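Pyridoxal phosphate homeostasis protein (Bifidobacterium adolescentis ATCC 15703, PDB 3CPG) probably binds pyridoxal 5'-phosphate and takes part in keeping the cellular supply of this cofactor in balance. Local coordinates at residues L132-D142 with R157-E166; I144-V155 with I186-I196. One frame throughout, in Å; residues are numbered along the deposited sequence.

Contact 1 (L132-D142 with R157-E166)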
loop_
_atom_site.group_PDB
_atom_site.type_symbol
_atom_site.label_atom_id
_atom_site.label_comp_id
_atom_site.label_asym_id
_atom_site.label_seq_id
_atom_site.Cartn_x
_atom_site.Cartn_y
_atom_site.Cartn_z
ATOM N N LEU A 132 2.109 14.762 -1.174
ATOM C CA LEU A 132 1.780 15.074 0.215
ATOM C C LEU A 132 0.376 15.655 0.426
ATOM O O LEU A 132 -0.229 15.455 1.475
ATOM C CB LEU A 132 2.824 16.020 0.811
ATOM C CG LEU A 132 4.199 15.392 1.040
ATOM C CD1 LEU A 132 5.128 16.416 1.669
ATOM C CD2 LEU A 132 4.065 14.172 1.948
ATOM N N PRO A 133 -0.153 16.398 -0.560
ATOM C CA PRO A 133 -1.496 16.956 -0.369
ATOM C C PRO A 133 -2.606 15.924 -0.563
ATOM O O PRO A 133 -3.774 16.205 -0.291
ATOM C CB PRO A 133 -1.576 18.051 -1.437
ATOM C CG PRO A 133 -0.150 18.426 -1.667
ATOM C CD PRO A 133 0.538 17.087 -1.663
ATOM N N VAL A 134 -2.239 14.730 -1.021
ATOM C CA VAL A 134 -3.226 13.695 -1.303
ATOM C C VAL A 134 -3.100 12.364 -0.559
ATOM O O VAL A 134 -4.035 11.934 0.115
ATOM C CB VAL A 134 -3.245 13.387 -2.821
ATOM C CG1 VAL A 134 -4.231 12.271 -3.124
ATOM C CG2 VAL A 134 -3.603 14.644 -3.596
ATOM N N VAL A 135 -1.950 11.713 -0.688
ATOM C CA VAL A 135 -1.748 10.410 -0.059
ATOM C C VAL A 135 -1.480 10.469 1.444
ATOM O O VAL A 135 -0.737 11.331 1.919
ATOM C CB VAL A 135 -0.588 9.643 -0.739
ATOM C CG1 VAL A 135 -0.798 9.615 -2.246
ATOM C CG2 VAL A 135 0.742 10.286 -0.397
ATOM N N ASP A 136 -2.095 9.556 2.192
ATOM C CA ASP A 136 -1.879 9.522 3.633
ATOM C C ASP A 136 -0.743 8.587 4.009
ATOM O O ASP A 136 -0.235 8.643 5.124
ATOM C CB ASP A 136 -3.148 9.118 4.392
ATOM C CG ASP A 136 -4.048 8.198 3.599
ATOM O OD1 ASP A 136 -3.548 7.298 2.897
ATOM O OD2 ASP A 136 -5.277 8.380 3.699
ATOM N N THR A 137 -0.354 7.718 3.083
ATOM C CA THR A 137 0.744 6.796 3.337
ATOM C C THR A 137 1.590 6.556 2.091
ATOM O O THR A 137 1.063 6.304 1.008
ATOM C CB THR A 137 0.244 5.420 3.833
ATOM O OG1 THR A 137 -0.507 5.579 5.041
ATOM C CG2 THR A 137 1.429 4.498 4.110
ATOM N N ILE A 138 2.906 6.647 2.253
ATOM C CA ILE A 138 3.847 6.388 1.164
ATOM C C ILE A 138 4.490 5.034 1.480
ATOM O O ILE A 138 5.341 4.928 2.367
ATOM C CB ILE A 138 4.942 7.477 1.091
ATOM C CG1 ILE A 138 4.307 8.833 0.768
ATOM C CG2 ILE A 138 5.974 7.102 0.031
ATOM C CD1 ILE A 138 5.275 10.012 0.858
ATOM N N GLU A 139 4.078 3.999 0.751
ATOM C CA GLU A 139 4.570 2.644 0.985
ATOM C C GLU A 139 5.941 2.311 0.420
ATOM O O GLU A 139 6.504 1.263 0.739
ATOM C CB GLU A 139 3.577 1.625 0.418
ATOM C CG GLU A 139 2.223 1.605 1.095
ATOM C CD GLU A 139 1.438 0.353 0.752
ATOM O OE1 GLU A 139 2.070 -0.648 0.350
ATOM O OE2 GLU A 139 0.198 0.358 0.902
ATOM N N SER A 140 6.485 3.201 -0.401
ATOM C CA SER A 140 7.759 2.944 -1.065
ATOM C C SER A 140 9.013 3.601 -0.494
ATOM O O SER A 140 9.954 3.866 -1.236
ATOM C CB SER A 140 7.627 3.341 -2.533
ATOM O OG SER A 140 7.238 4.703 -2.617
ATOM N N VAL A 141 9.040 3.873 0.804
ATOM C CA VAL A 141 10.225 4.496 1.388
ATOM C C VAL A 141 11.286 3.406 1.543
ATOM O O VAL A 141 11.173 2.529 2.401
ATOM C CB VAL A 141 9.887 5.141 2.740
ATOM C CG1 VAL A 141 11.095 5.894 3.276
ATOM C CG2 VAL A 141 8.704 6.097 2.567
ATOM N N ASP A 142 12.321 3.476 0.709
ATOM C CA ASP A 142 13.370 2.464 0.701
ATOM C C ASP A 142 14.719 2.886 1.275
ATOM O O ASP A 142 15.694 2.139 1.172
ATOM C CB ASP A 142 13.564 1.965 -0.735
ATOM C CG ASP A 142 14.031 3.065 -1.678
ATOM O OD1 ASP A 142 13.662 4.236 -1.465
ATOM O OD2 ASP A 142 14.763 2.760 -2.642
ATOM N N ARG A 157 5.335 21.606 5.612
ATOM C CA ARG A 157 3.922 21.716 5.266
ATOM C C ARG A 157 3.041 21.725 6.513
ATOM O O ARG A 157 1.868 22.087 6.447
ATOM C CB ARG A 157 3.512 20.559 4.350
ATOM C CG ARG A 157 2.134 20.713 3.732
ATOM C CD ARG A 157 1.812 19.566 2.779
ATOM N NE ARG A 157 0.483 19.709 2.192
ATOM C CZ ARG A 157 0.146 20.646 1.310
ATOM N NH1 ARG A 157 1.042 21.531 0.893
ATOM N NH2 ARG A 157 -1.098 20.709 0.860
ATOM N N GLY A 158 3.616 21.321 7.642
ATOM C CA GLY A 158 2.883 21.293 8.897
ATOM C C GLY A 158 2.024 20.057 9.089
ATOM O O GLY A 158 1.051 20.082 9.843
ATOM N N ILE A 159 2.388 18.967 8.420
ATOM C CA ILE A 159 1.625 17.729 8.520
ATOM C C ILE A 159 2.496 16.521 8.844
ATOM O O ILE A 159 3.717 16.622 8.939
ATOM C CB ILE A 159 0.905 17.413 7.193
ATOM C CG1 ILE A 159 1.948 17.146 6.099
ATOM C CG2 ILE A 159 -0.008 18.567 6.805
ATOM C CD1 ILE A 159 1.377 16.574 4.809
ATOM N N THR A 160 1.840 15.378 9.012
ATOM C CA THR A 160 2.518 14.114 9.266
ATOM C C THR A 160 1.990 13.153 8.210
ATOM O O THR A 160 0.781 13.052 8.010
ATOM C CB THR A 160 2.180 13.523 10.652
ATOM O OG1 THR A 160 2.692 14.377 11.681
ATOM C CG2 THR A 160 2.805 12.134 10.799
ATOM N N VAL A 161 2.889 12.466 7.517
ATOM C CA VAL A 161 2.468 11.513 6.500
ATOM C C VAL A 161 2.899 10.119 6.933
ATOM O O VAL A 161 3.953 9.947 7.546
ATOM C CB VAL A 161 3.083 11.856 5.109
ATOM C CG1 VAL A 161 4.606 11.740 5.153
ATOM C CG2 VAL A 161 2.495 10.946 4.039
ATOM N N GLY A 162 2.073 9.125 6.637
ATOM C CA GLY A 162 2.420 7.766 7.002
ATOM C C GLY A 162 3.425 7.205 6.018
ATOM O O GLY A 162 3.462 7.616 4.860
ATOM N N VAL A 163 4.262 6.283 6.476
ATOM C CA VAL A 163 5.240 5.663 5.592
ATOM C C VAL A 163 5.431 4.201 5.944
ATOM O O VAL A 163 5.275 3.806 7.101
ATOM C CB VAL A 163 6.644 6.336 5.679
ATOM C CG1 VAL A 163 6.566 7.792 5.259
ATOM C CG2 VAL A 163 7.197 6.207 7.092
ATOM N N LEU A 164 5.734 3.400 4.932
ATOM C CA LEU A 164 6.037 1.993 5.141
ATOM C C LEU A 164 7.464 1.866 4.636
ATOM O O LEU A 164 7.825 2.484 3.632
ATOM C CB LEU A 164 5.128 1.067 4.322
ATOM C CG LEU A 164 3.616 1.085 4.569
ATOM C CD1 LEU A 164 2.984 -0.134 3.898
ATOM C CD2 LEU A 164 3.320 1.064 6.064
ATOM N N LEU A 165 8.285 1.105 5.346
ATOM C CA LEU A 165 9.659 0.892 4.915
ATOM C C LEU A 165 9.607 -0.237 3.899
ATOM O O LEU A 165 9.178 -1.353 4.208
ATOM C CB LEU A 165 10.549 0.496 6.098
ATOM C CG LEU A 165 11.951 -0.021 5.747
ATOM C CD1 LEU A 165 12.720 1.027 4.940
ATOM C CD2 LEU A 165 12.691 -0.364 7.034
ATOM N N GLU A 166 10.023 0.071 2.676
ATOM C CA GLU A 166 10.024 -0.895 1.587
ATOM C C GLU A 166 11.316 -1.689 1.650
ATOM O O GLU A 166 12.400 -1.116 1.567
ATOM C CB GLU A 166 9.940 -0.158 0.252
ATOM C CG GLU A 166 9.885 -1.049 -0.970
ATOM C CD GLU A 166 9.976 -0.242 -2.249
ATOM O OE1 GLU A 166 11.057 0.319 -2.525
ATOM O OE2 GLU A 166 8.965 -0.159 -2.969
HETATM O O HOH W 1 -1.164 17.716 3.142
#
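T137-V141 runs parallel to V161-E166, the strand axes 16° apart and 4.3 Å at closest approach. G162 N bonds to D136 O, I138 N to G162 O (2.8 Å), and L164 N to I138 O. The bridges then shift by one residue, a beta bulge: V141 N reaches L164 O only weakly at 3.4 Å, while E166 N closes on V141 O at 2.7 Å with an N-H...O angle of 168°. A CB at G162 would clash with T137 OG1 and D136 O.

On the face turned to I150 and A147 of helix 144-157, V141 CG2 lies 3.7 Å from V163 CB, and I138 meets V161 and V163 more loosely. E139 and L164 run side by side in the same direction, L164 CD1 touching E139 CG at 3.4 Å. With E139 CG opposite the carbonyl carbon (chi1 -65°) and the chain extended, the carboxylate is carried past L164 to H118 and S243. An alanine here would take away CG and the carboxylate, which is likely to strip L164 CD1 of its closest packing and leave H118 and S243 without their carboxylate partner.

Before the strands, P133 CG sits 3.5 Å from R157 NH2, over one guanidinium face, and a water at that group's edge links R157 NE to L132 O. L132 CD2 packs crosswise on V161 CB.

These neighbouring parallel strands, joined through helix 144-157, form a beta-alpha-beta unit of the TIM barrel.

Contact 2 (I144-V155 with I186-I196); sequences IDLAEKISRRAV and IAQKIGTLDGI
Apolar packing carries most of the contact between I144-V155 and I186-I196, whose helical parts run nearly parallel, 14° apart with axes 9.8 Å apart at closest approach. I144 CG1 lies 3.7 Å from I186 CG2, while its CG2 and CD1 methyls touch K189 CG across a near-right-angle crossing. A147 CB is met by two side chains: I190 CG1 at 3.7 Å and L193 CD1 at the same distance. L193 CD1 also rests against the A147 backbone carbonyl. Deeper in, I150 CG2 meets I196 CG2 at 4.0 Å, the two side chains crossing at about a right angle.

Two polar links accompany this packing. S151 OG donates to D194 O at 2.7 Å, its hydroxyl swung opposite the backbone N (chi1 171°) to reach the loop carbonyl; the C=O...O angle is 147°. Toward the partly exposed side, the K189 chain bends at chi2 and chi4, bringing NZ to E148 OE2 in a weak, long salt bridge of 3.5 Å.

Backbone fit supplies the third element. G195 has positive phi, and a side chain there would press on A154 CB and V155 CG2; its own O touches A154 CB.

Helix 144-157 thus packs beside helix 183-191 and the turn leading into strand 196-202, the arrangement of successive outer helices around a TIM barrel.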
loop_
_atom_site.group_PDB
_atom_site.type_symbol
_atom_site.label_atom_id
_atom_site.label_comp_id
_atom_site.label_asym_id
_atom_site.label_seq_id
_atom_site.Cartn_x
_atom_site.Cartn_y
_atom_site.Cartn_z
ATOM N N ILE A 144 16.903 5.764 4.329
ATOM C CA ILE A 144 16.899 6.802 5.345
ATOM C C ILE A 144 16.909 8.131 4.602
ATOM O O ILE A 144 16.261 9.095 5.014
ATOM C CB ILE A 144 18.159 6.720 6.239
ATOM C CG1 ILE A 144 18.086 5.471 7.123
ATOM C CG2 ILE A 144 18.281 7.982 7.081
ATOM C CD1 ILE A 144 19.317 5.246 8.000
ATOM N N ASP A 145 17.642 8.160 3.492
ATOM C CA ASP A 145 17.766 9.365 2.674
ATOM C C ASP A 145 16.402 9.848 2.180
ATOM O O ASP A 145 16.066 11.026 2.325
ATOM C CB ASP A 145 18.698 9.089 1.489
ATOM C CG ASP A 145 18.964 10.323 0.646
ATOM O OD1 ASP A 145 19.227 11.399 1.224
ATOM O OD2 ASP A 145 18.925 10.212 -0.598
ATOM N N LEU A 146 15.618 8.943 1.599
ATOM C CA LEU A 146 14.294 9.320 1.106
ATOM C C LEU A 146 13.399 9.746 2.266
ATOM O O LEU A 146 12.688 10.739 2.173
ATOM C CB LEU A 146 13.642 8.155 0.344
ATOM C CG LEU A 146 12.250 8.407 -0.257
ATOM C CD1 LEU A 146 12.282 9.659 -1.121
ATOM C CD2 LEU A 146 11.808 7.199 -1.089
ATOM N N ALA A 147 13.453 8.998 3.363
ATOM C CA ALA A 147 12.643 9.307 4.535
ATOM C C ALA A 147 12.932 10.720 5.038
ATOM O O ALA A 147 12.020 11.436 5.453
ATOM C CB ALA A 147 12.917 8.289 5.638
ATOM N N GLU A 148 14.201 11.114 5.008
ATOM C CA GLU A 148 14.590 12.450 5.455
ATOM C C GLU A 148 14.013 13.510 4.520
ATOM O O GLU A 148 13.533 14.552 4.966
ATOM C CB GLU A 148 16.115 12.594 5.486
ATOM C CG GLU A 148 16.834 11.711 6.492
ATOM C CD GLU A 148 18.346 11.883 6.437
ATOM O OE1 GLU A 148 18.921 11.778 5.333
ATOM O OE2 GLU A 148 18.962 12.115 7.501
ATOM N N LYS A 149 14.063 13.243 3.220
ATOM C CA LYS A 149 13.538 14.192 2.244
ATOM C C LYS A 149 12.036 14.374 2.433
ATOM O O LYS A 149 11.518 15.478 2.315
ATOM C CB LYS A 149 13.836 13.712 0.824
ATOM C CG LYS A 149 15.314 13.678 0.501
ATOM C CD LYS A 149 15.566 13.078 -0.870
ATOM C CE LYS A 149 17.056 12.963 -1.142
ATOM N NZ LYS A 149 17.314 12.379 -2.487
ATOM N N ILE A 150 11.336 13.284 2.729
ATOM C CA ILE A 150 9.896 13.367 2.942
ATOM C C ILE A 150 9.640 14.112 4.248
ATOM O O ILE A 150 8.742 14.949 4.334
ATOM C CB ILE A 150 9.269 11.953 2.991
ATOM C CG1 ILE A 150 9.435 11.286 1.620
ATOM C CG2 ILE A 150 7.797 12.034 3.397
ATOM C CD1 ILE A 150 8.985 9.835 1.564
ATOM N N SER A 151 10.451 13.821 5.258
ATOM C CA SER A 151 10.316 14.471 6.557
ATOM C C SER A 151 10.439 15.995 6.450
ATOM O O SER A 151 9.605 16.736 6.972
ATOM C CB SER A 151 11.383 13.941 7.520
ATOM O OG SER A 151 11.405 14.693 8.722
ATOM N N ARG A 152 11.484 16.458 5.774
ATOM C CA ARG A 152 11.711 17.895 5.622
ATOM C C ARG A 152 10.496 18.591 5.022
ATOM O O ARG A 152 10.090 19.665 5.471
ATOM C CB ARG A 152 12.917 18.148 4.718
ATOM C CG ARG A 152 14.210 17.516 5.181
ATOM C CD ARG A 152 15.299 17.789 4.158
ATOM N NE ARG A 152 15.622 19.208 4.082
ATOM C CZ ARG A 152 16.450 19.826 4.921
ATOM N NH1 ARG A 152 17.038 19.146 5.893
ATOM N NH2 ARG A 152 16.687 21.121 4.789
ATOM N N ARG A 153 9.922 17.969 3.999
ATOM C CA ARG A 153 8.768 18.523 3.310
ATOM C C ARG A 153 7.471 18.435 4.112
ATOM O O ARG A 153 6.639 19.343 4.051
ATOM C CB ARG A 153 8.640 17.844 1.942
ATOM C CG ARG A 153 9.809 18.223 1.025
ATOM C CD ARG A 153 9.950 17.337 -0.205
ATOM N NE ARG A 153 10.988 17.842 -1.105
ATOM C CZ ARG A 153 12.299 17.773 -0.880
ATOM N NH1 ARG A 153 12.768 17.208 0.225
ATOM N NH2 ARG A 153 13.147 18.279 -1.767
ATOM N N ALA A 154 7.300 17.360 4.873
ATOM C CA ALA A 154 6.097 17.211 5.688
ATOM C C ALA A 154 6.130 18.244 6.817
ATOM O O ALA A 154 5.134 18.919 7.092
ATOM C CB ALA A 154 6.019 15.799 6.262
ATOM N N VAL A 155 7.285 18.377 7.461
ATOM C CA VAL A 155 7.433 19.336 8.553
ATOM C C VAL A 155 7.142 20.749 8.057
ATOM O O VAL A 155 6.410 21.500 8.696
ATOM C CB VAL A 155 8.860 19.289 9.152
ATOM C CG1 VAL A 155 9.064 20.453 10.125
ATOM C CG2 VAL A 155 9.071 17.966 9.878
ATOM N N ILE A 186 17.388 0.998 9.609
ATOM C CA ILE A 186 16.739 2.059 8.844
ATOM C C ILE A 186 15.401 2.443 9.465
ATOM O O ILE A 186 15.066 3.624 9.558
ATOM C CB ILE A 186 16.507 1.618 7.386
ATOM C CG1 ILE A 186 17.858 1.408 6.696
ATOM C CG2 ILE A 186 15.667 2.652 6.652
ATOM C CD1 ILE A 186 17.771 0.744 5.332
ATOM N N ALA A 187 14.640 1.440 9.885
ATOM C CA ALA A 187 13.338 1.666 10.499
ATOM C C ALA A 187 13.460 2.518 11.755
ATOM O O ALA A 187 12.684 3.448 11.969
ATOM C CB ALA A 187 12.689 0.329 10.841
ATOM N N GLN A 188 14.439 2.192 12.589
ATOM C CA GLN A 188 14.643 2.927 13.823
ATOM C C GLN A 188 15.012 4.382 13.551
ATOM O O GLN A 188 14.551 5.281 14.252
ATOM C CB GLN A 188 15.706 2.219 14.663
ATOM C CG GLN A 188 15.284 0.789 15.003
ATOM C CD GLN A 188 16.318 0.023 15.799
ATOM O OE1 GLN A 188 17.487 -0.043 15.420
ATOM N NE2 GLN A 188 15.885 -0.578 16.906
ATOM N N LYS A 189 15.825 4.617 12.526
ATOM C CA LYS A 189 16.206 5.984 12.178
ATOM C C LYS A 189 14.972 6.741 11.691
ATOM O O LYS A 189 14.756 7.896 12.058
ATOM C CB LYS A 189 17.279 5.987 11.084
ATOM C CG LYS A 189 17.625 7.383 10.571
ATOM C CD LYS A 189 18.094 8.295 11.699
ATOM C CE LYS A 189 18.248 9.735 11.230
ATOM N NZ LYS A 189 19.259 9.876 10.148
ATOM N N ILE A 190 14.165 6.084 10.861
ATOM C CA ILE A 190 12.945 6.700 10.344
ATOM C C ILE A 190 12.031 7.080 11.508
ATOM O O ILE A 190 11.372 8.119 11.484
ATOM C CB ILE A 190 12.189 5.734 9.394
ATOM C CG1 ILE A 190 13.009 5.520 8.119
ATOM C CG2 ILE A 190 10.806 6.294 9.064
ATOM C CD1 ILE A 190 12.410 4.514 7.150
ATOM N N GLY A 191 12.006 6.235 12.534
ATOM C CA GLY A 191 11.171 6.504 13.691
ATOM C C GLY A 191 11.517 7.791 14.420
ATOM O O GLY A 191 10.683 8.338 15.143
ATOM N N THR A 192 12.737 8.284 14.230
ATOM C CA THR A 192 13.169 9.511 14.895
ATOM C C THR A 192 12.838 10.776 14.110
ATOM O O THR A 192 12.967 11.883 14.631
ATOM C CB THR A 192 14.692 9.510 15.151
ATOM O OG1 THR A 192 15.392 9.586 13.901
ATOM C CG2 THR A 192 15.106 8.249 15.884
ATOM N N LEU A 193 12.409 10.616 12.863
ATOM C CA LEU A 193 12.090 11.766 12.022
ATOM C C LEU A 193 10.707 12.351 12.275
ATOM O O LEU A 193 9.730 11.616 12.404
ATOM C CB LEU A 193 12.209 11.380 10.547
ATOM C CG LEU A 193 13.589 10.894 10.096
ATOM C CD1 LEU A 193 13.517 10.377 8.667
ATOM C CD2 LEU A 193 14.592 12.036 10.205
ATOM N N ASP A 194 10.634 13.678 12.350
ATOM C CA ASP A 194 9.361 14.360 12.558
ATOM C C ASP A 194 8.607 14.398 11.229
ATOM O O ASP A 194 9.203 14.229 10.167
ATOM C CB ASP A 194 9.579 15.799 13.043
ATOM C CG ASP A 194 10.254 15.869 14.399
ATOM O OD1 ASP A 194 9.827 15.144 15.319
ATOM O OD2 ASP A 194 11.208 16.664 14.545
ATOM N N GLY A 195 7.298 14.616 11.288
ATOM C CA GLY A 195 6.518 14.688 10.065
ATOM C C GLY A 195 6.177 13.357 9.419
ATOM O O GLY A 195 5.469 13.323 8.413
ATOM N N ILE A 196 6.688 12.260 9.969
ATOM C CA ILE A 196 6.377 10.948 9.416
ATOM C C ILE A 196 6.012 9.944 10.497
ATOM O O ILE A 196 6.469 10.032 11.641
ATOM C CB ILE A 196 7.542 10.365 8.566
ATOM C CG1 ILE A 196 8.824 10.295 9.391
ATOM C CG2 ILE A 196 7.749 11.204 7.311
ATOM C CD1 ILE A 196 10.010 9.753 8.611
#

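How the contacts relate
The centres of contacts 1 and 2 lie 9 Å apart, on the same side of the chain's centre. Their segments alternate along the sequence: strand 137-141, helix 144-157, strand 161-166, then helix 183-191 leading into strand 196-202. Contact 1 pairs two strands of the parallel sheet, and contact 2 joins the helix connecting them to the next helix, alongside it on the outer side of the sheet. V161 CG1 packs on I150 CG2 at 3.7 Å, sheet against helix, while V161 N, 2.9 Å from G195 O in a probable hydrogen bond, joins strand 161-166 to the start of the next strand. V161 thus ties both contacts into one barrel wall within the alanine racemase-like domain.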